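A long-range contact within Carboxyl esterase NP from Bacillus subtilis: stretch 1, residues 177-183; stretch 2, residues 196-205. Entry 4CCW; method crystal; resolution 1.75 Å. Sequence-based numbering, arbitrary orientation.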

ATOM      1  N   GLY A 177      22.013   2.380  -4.434  1.00 38.12           N
ATOM      2  CA  GLY A 177      20.867   1.476  -4.365  1.00 36.70           C
ATOM      3  C   GLY A 177      19.502   2.068  -4.661  1.00 36.15           C
ATOM      4  O   GLY A 177      18.642   1.393  -5.242  1.00 35.37           O
ATOM      5  N   VAL A 178      19.275   3.318  -4.255  1.00 36.86           N
ATOM      6  CA  VAL A 178      17.988   3.959  -4.501  1.00 36.50           C
ATOM      7  C   VAL A 178      17.744   4.160  -5.995  1.00 36.28           C
ATOM      8  O   VAL A 178      16.668   3.842  -6.502  1.00 34.25           O
ATOM      9  N   GLU A 179      18.763   4.668  -6.684  1.00 37.35           N
ATOM     10  CA  GLU A 179      18.713   4.880  -8.123  1.00 38.55           C
ATOM     11  C   GLU A 179      18.571   3.570  -8.903  1.00 36.56           C
ATOM     12  O   GLU A 179      17.814   3.505  -9.873  1.00 35.94           O
ATOM     13  N   LYS A 180      19.306   2.541  -8.477  1.00 35.23           N
ATOM     14  CA  LYS A 180      19.227   1.211  -9.082  1.00 34.11           C
ATOM     15  C   LYS A 180      17.823   0.641  -8.952  1.00 32.29           C
ATOM     16  O   LYS A 180      17.261   0.141  -9.921  1.00 31.67           O
ATOM     17  N   PHE A 181      17.272   0.705  -7.741  1.00 31.03           N
ATOM     18  CA  PHE A 181      15.925   0.205  -7.469  1.00 30.42           C
ATOM     19  C   PHE A 181      14.890   0.878  -8.377  1.00 30.80           C
ATOM     20  O   PHE A 181      14.103   0.202  -9.047  1.00 30.11           O
ATOM     21  N   LEU A 182      14.922   2.207  -8.432  1.00 32.50           N
ATOM     22  CA  LEU A 182      13.913   2.962  -9.184  1.00 33.88           C
ATOM     23  C   LEU A 182      13.998   2.776 -10.708  1.00 34.82           C
ATOM     24  O   LEU A 182      12.972   2.663 -11.385  1.00 34.43           O
ATOM     25  N   ASN A 183      15.215   2.702 -11.233  1.00 35.51           N
ATOM     26  CA  ASN A 183      15.424   2.480 -12.660  1.00 36.69           C
ATOM     27  C   ASN A 183      14.985   1.081 -13.079  1.00 35.31           C
ATOM     28  O   ASN A 183      14.505   0.873 -14.198  1.00 35.94           O
ATOM     29  N   PHE A 196       8.840  13.717  -3.505  1.00 33.59           N
ATOM     30  CA  PHE A 196       8.465  12.374  -3.088  1.00 32.48           C
ATOM     31  C   PHE A 196       9.694  11.472  -3.030  1.00 31.67           C
ATOM     32  O   PHE A 196       9.849  10.680  -2.097  1.00 31.05           O
ATOM     33  N   VAL A 197      10.561  11.590  -4.036  1.00 32.54           N
ATOM     34  CA  VAL A 197      11.782  10.780  -4.100  1.00 32.67           C
ATOM     35  C   VAL A 197      12.708  11.122  -2.938  1.00 33.26           C
ATOM     36  O   VAL A 197      13.300  10.214  -2.343  1.00 33.53           O
ATOM     37  N   LYS A 198      12.851  12.418  -2.641  1.00 33.97           N
ATOM     38  CA  LYS A 198      13.637  12.870  -1.493  1.00 34.94           C
ATOM     39  C   LYS A 198      13.187  12.196  -0.202  1.00 33.38           C
ATOM     40  O   LYS A 198      14.023  11.809   0.620  1.00 33.54           O
ATOM     41  N   GLN A 199      11.869  12.059  -0.032  1.00 32.08           N
ATOM     42  CA  GLN A 199      11.304  11.361   1.122  1.00 31.29           C
ATOM     43  C   GLN A 199      11.646   9.873   1.118  1.00 30.57           C
ATOM     44  O   GLN A 199      11.985   9.295   2.154  1.00 30.58           O
ATOM     45  N   PHE A 200      11.536   9.250  -0.048  1.00 29.65           N
ATOM     46  CA  PHE A 200      11.829   7.829  -0.177  1.00 29.73           C
ATOM     47  C   PHE A 200      13.298   7.582   0.193  1.00 30.16           C
ATOM     48  O   PHE A 200      13.605   6.661   0.951  1.00 29.93           O
ATOM     49  N   GLN A 201      14.187   8.432  -0.317  1.00 31.40           N
ATOM     50  CA  GLN A 201      15.607   8.368   0.010  1.00 33.92           C
ATOM     51  C   GLN A 201      15.844   8.519   1.516  1.00 33.37           C
ATOM     52  O   GLN A 201      16.632   7.758   2.104  1.00 33.95           O
ATOM     53  N   ALA A 202      15.167   9.492   2.134  1.00 32.34           N
ATOM     54  CA  ALA A 202      15.369   9.771   3.559  1.00 32.77           C
ATOM     55  C   ALA A 202      14.876   8.593   4.393  1.00 31.45           C
ATOM     56  O   ALA A 202      15.477   8.246   5.413  1.00 32.31           O
ATOM     57  N   GLY A 203      13.817   7.944   3.912  1.00 29.87           N
ATOM     58  CA  GLY A 203      13.322   6.724   4.526  1.00 29.81           C
ATOM     59  C   GLY A 203      14.370   5.636   4.537  1.00 30.83           C
ATOM     60  O   GLY A 203      14.609   5.014   5.574  1.00 31.62           O
ATOM     61  N   VAL A 204      15.015   5.425   3.387  1.00 30.99           N
ATOM     62  CA  VAL A 204      16.051   4.403   3.246  1.00 32.87           C
ATOM     63  C   VAL A 204      17.254   4.703   4.151  1.00 34.76           C
ATOM     64  O   VAL A 204      17.832   3.789   4.739  1.00 35.82           O
ATOM     65  N   MET A 205      17.595   5.984   4.280  1.00 36.14           N
ATOM     66  CA  MET A 205      18.704   6.403   5.143  1.00 39.78           C
ATOM     67  C   MET A 205      18.371   6.286   6.640  1.00 38.89           C
ATOM     68  O   MET A 205      19.281   6.204   7.474  1.00 41.00           O
TER

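No hydrogen bond joins these two helical segments; the contact rests on side chains alone, and nearly all of it is hydrocarbon. The helix axes come no closer than 11.0 Å, and their N-to-C directions differ by 125°. The nearest backbone pair is Val-178 and Gln-201, whose CA atoms lie 6.7 Å apart. The two stretches together bury 274 Å².

Phe-200 is the hub on the second helix. Its CA-to-CB bond points toward the first helix, and chi1 is t (173°) with chi2 at 67°. This places the ring among three side chains of stretch 1. Phe-200 CE2 lies 4.1 Å from Val-178 CG1, Phe-200 CZ lies 4.1 Å from Phe-181 CD2, and Phe-200 CD2 lies 4.3 Å from Leu-182 CD1. All three approaches to the ring are oblique. The two phenylalanine rings have centroids 6.0 Å apart and planes at 34°, so they form an oblique aromatic pair. Phe-181 is also t at chi1, with chi2 at 91°.

Val-178 has the largest covered area of any residue here, 84 Å². It points toward the second helix with chi1 t (162°), and both methyl groups find partners. Besides Phe-200, CG1 meets Gln-201, with Val-178 CG1 3.8 Å from Gln-201 CG. Val-178 CG2 is 4.1 Å from Val-204 CG2, and it also lies 4.4 Å from Phe-200 CE2. Val-204 also points toward the first helix and is t.

Leu-182 lies one turn after Val-178 and points the same general way, toward stretch 2. Its rotamer is m at chi1 and t at chi2. Beyond Phe-200 it reaches Val-197, where Leu-182 CD1 is 4.3 Å from Val-197 CG1. Val-197 leaves its backbone sideways, with chi1 t. Because the helices run in broadly opposing directions, the later residue Leu-182 meets the earlier Val-197, while Val-178 meets Val-204.

Gln-201 also starts sideways, but its end comes nearer to stretch 1. With chi1 m and chi2 t, its CG methylene makes the closest contact with Val-178. The closest pair is carbon to carbon; Gln-201 NE2 also lies 4.1 Å from Val-178 CG1, but the amide forms no hydrogen bond across the stretches.

The charged side chains stay out of the contact. Glu-179, Lys-180 and Lys-198 are exposed and touch nothing across it. Asn-183 and Gln-199 also make no contact here; both have side-chain hydrogen bonds elsewhere in the structure.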

ATOM      1  CB  VAL A 178      17.832   5.284  -3.727  1.00 38.45           C
ATOM      2  CG1 VAL A 178      16.711   6.129  -4.314  1.00 38.40           C
ATOM      3  CG2 VAL A 178      17.564   4.992  -2.258  1.00 38.59           C
ATOM      4  CB  GLU A 179      19.966   5.626  -8.579  1.00 41.65           C
ATOM      5  CG  GLU A 179      19.937   6.037 -10.042  1.00 44.81           C
ATOM      6  CD  GLU A 179      21.193   6.762 -10.458  1.00 47.59           C
ATOM      7  OE1 GLU A 179      21.294   7.978 -10.197  1.00 50.66           O
ATOM      8  OE2 GLU A 179      22.074   6.115 -11.054  1.00 49.23           O
ATOM      9  CB  LYS A 180      20.197   0.243  -8.402  1.00 34.71           C
ATOM     10  CG  LYS A 180      21.669   0.597  -8.518  1.00 37.10           C
ATOM     11  CD  LYS A 180      22.320  -0.032  -9.734  1.00 39.06           C
ATOM     12  CE  LYS A 180      23.835  -0.000  -9.591  1.00 41.07           C
ATOM     13  NZ  LYS A 180      24.535  -0.324 -10.862  1.00 43.98           N
ATOM     14  CB  PHE A 181      15.594   0.425  -5.990  1.00 29.99           C
ATOM     15  CG  PHE A 181      14.229  -0.063  -5.575  1.00 30.02           C
ATOM     16  CD1 PHE A 181      14.055  -1.360  -5.102  1.00 29.19           C
ATOM     17  CD2 PHE A 181      13.138   0.801  -5.587  1.00 30.72           C
ATOM     18  CE1 PHE A 181      12.807  -1.807  -4.696  1.00 29.79           C
ATOM     19  CE2 PHE A 181      11.889   0.363  -5.176  1.00 31.39           C
ATOM     20  CZ  PHE A 181      11.724  -0.940  -4.729  1.00 30.20           C
ATOM     21  CB  LEU A 182      13.933   4.442  -8.777  1.00 35.80           C
ATOM     22  CG  LEU A 182      13.399   4.728  -7.363  1.00 36.04           C
ATOM     23  CD1 LEU A 182      13.585   6.198  -7.006  1.00 38.50           C
ATOM     24  CD2 LEU A 182      11.941   4.299  -7.188  1.00 35.91           C
ATOM     25  CB  ASN A 183      16.885   2.734 -13.033  1.00 38.57           C
ATOM     26  CG  ASN A 183      17.287   4.198 -12.875  1.00 41.37           C
ATOM     27  OD1 ASN A 183      16.448   5.062 -12.608  1.00 43.09           O
ATOM     28  ND2 ASN A 183      18.575   4.480 -13.038  1.00 42.65           N
ATOM     29  CB  PHE A 196       7.404  11.762  -4.005  1.00 32.33           C
ATOM     30  CG  PHE A 196       7.030  10.366  -3.613  1.00 31.77           C
ATOM     31  CD1 PHE A 196       6.192  10.142  -2.523  1.00 32.13           C
ATOM     32  CD2 PHE A 196       7.551   9.269  -4.293  1.00 31.27           C
ATOM     33  CE1 PHE A 196       5.865   8.855  -2.135  1.00 32.29           C
ATOM     34  CE2 PHE A 196       7.241   7.977  -3.900  1.00 31.20           C
ATOM     35  CZ  PHE A 196       6.388   7.769  -2.823  1.00 31.62           C
ATOM     36  CB  VAL A 197      12.535  10.918  -5.451  1.00 34.23           C
ATOM     37  CG1 VAL A 197      13.847  10.135  -5.420  1.00 35.89           C
ATOM     38  CG2 VAL A 197      11.677  10.426  -6.605  1.00 34.07           C
ATOM     39  CB  LYS A 198      13.579  14.397  -1.332  1.00 37.18           C
ATOM     40  CG  LYS A 198      14.600  15.161  -2.161  1.00 40.34           C
ATOM     41  CD  LYS A 198      14.571  16.641  -1.805  1.00 43.43           C
ATOM     42  CE  LYS A 198      15.673  17.419  -2.511  1.00 47.15           C
ATOM     43  NZ  LYS A 198      15.907  18.753  -1.888  1.00 51.32           N
ATOM     44  CB  GLN A 199       9.783  11.565   1.203  1.00 31.47           C
ATOM     45  CG  GLN A 199       9.129  10.861   2.389  1.00 31.57           C
ATOM     46  CD  GLN A 199       7.627  10.689   2.248  1.00 32.30           C
ATOM     47  OE1 GLN A 199       7.005  11.241   1.347  1.00 32.94           O
ATOM     48  NE2 GLN A 199       7.040   9.929   3.153  1.00 32.49           N
ATOM     49  CB  PHE A 200      11.494   7.337  -1.592  1.00 29.90           C
ATOM     50  CG  PHE A 200      11.915   5.922  -1.861  1.00 30.27           C
ATOM     51  CD1 PHE A 200      11.304   4.857  -1.201  1.00 30.34           C
ATOM     52  CD2 PHE A 200      12.907   5.645  -2.800  1.00 32.06           C
ATOM     53  CE1 PHE A 200      11.690   3.550  -1.448  1.00 31.38           C
ATOM     54  CE2 PHE A 200      13.295   4.340  -3.054  1.00 33.66           C
ATOM     55  CZ  PHE A 200      12.683   3.285  -2.382  1.00 33.53           C
ATOM     56  CB  GLN A 201      16.383   9.447  -0.763  1.00 37.29           C
ATOM     57  CG  GLN A 201      16.301   9.306  -2.280  1.00 39.91           C
ATOM     58  CD  GLN A 201      17.182  10.297  -3.027  1.00 43.81           C
ATOM     59  OE1 GLN A 201      16.870  11.491  -3.112  1.00 46.01           O
ATOM     60  NE2 GLN A 201      18.276   9.804  -3.594  1.00 47.29           N
ATOM     61  CB  ALA A 202      14.703  11.083   3.976  1.00 33.23           C
ATOM     62  CB  VAL A 204      16.483   4.236   1.772  1.00 33.91           C
ATOM     63  CG1 VAL A 204      17.689   3.328   1.655  1.00 36.84           C
ATOM     64  CG2 VAL A 204      15.314   3.683   0.952  1.00 33.04           C
ATOM     65  CB  MET A 205      19.168   7.821   4.780  1.00 43.15           C
ATOM     66  CG  MET A 205      19.791   7.935   3.391  1.00 47.78           C
ATOM     67  SD  MET A 205      20.021   9.635   2.811  1.00 55.27           S
ATOM     68  CE  MET A 205      21.128   9.394   1.425  1.00 56.91           C
TER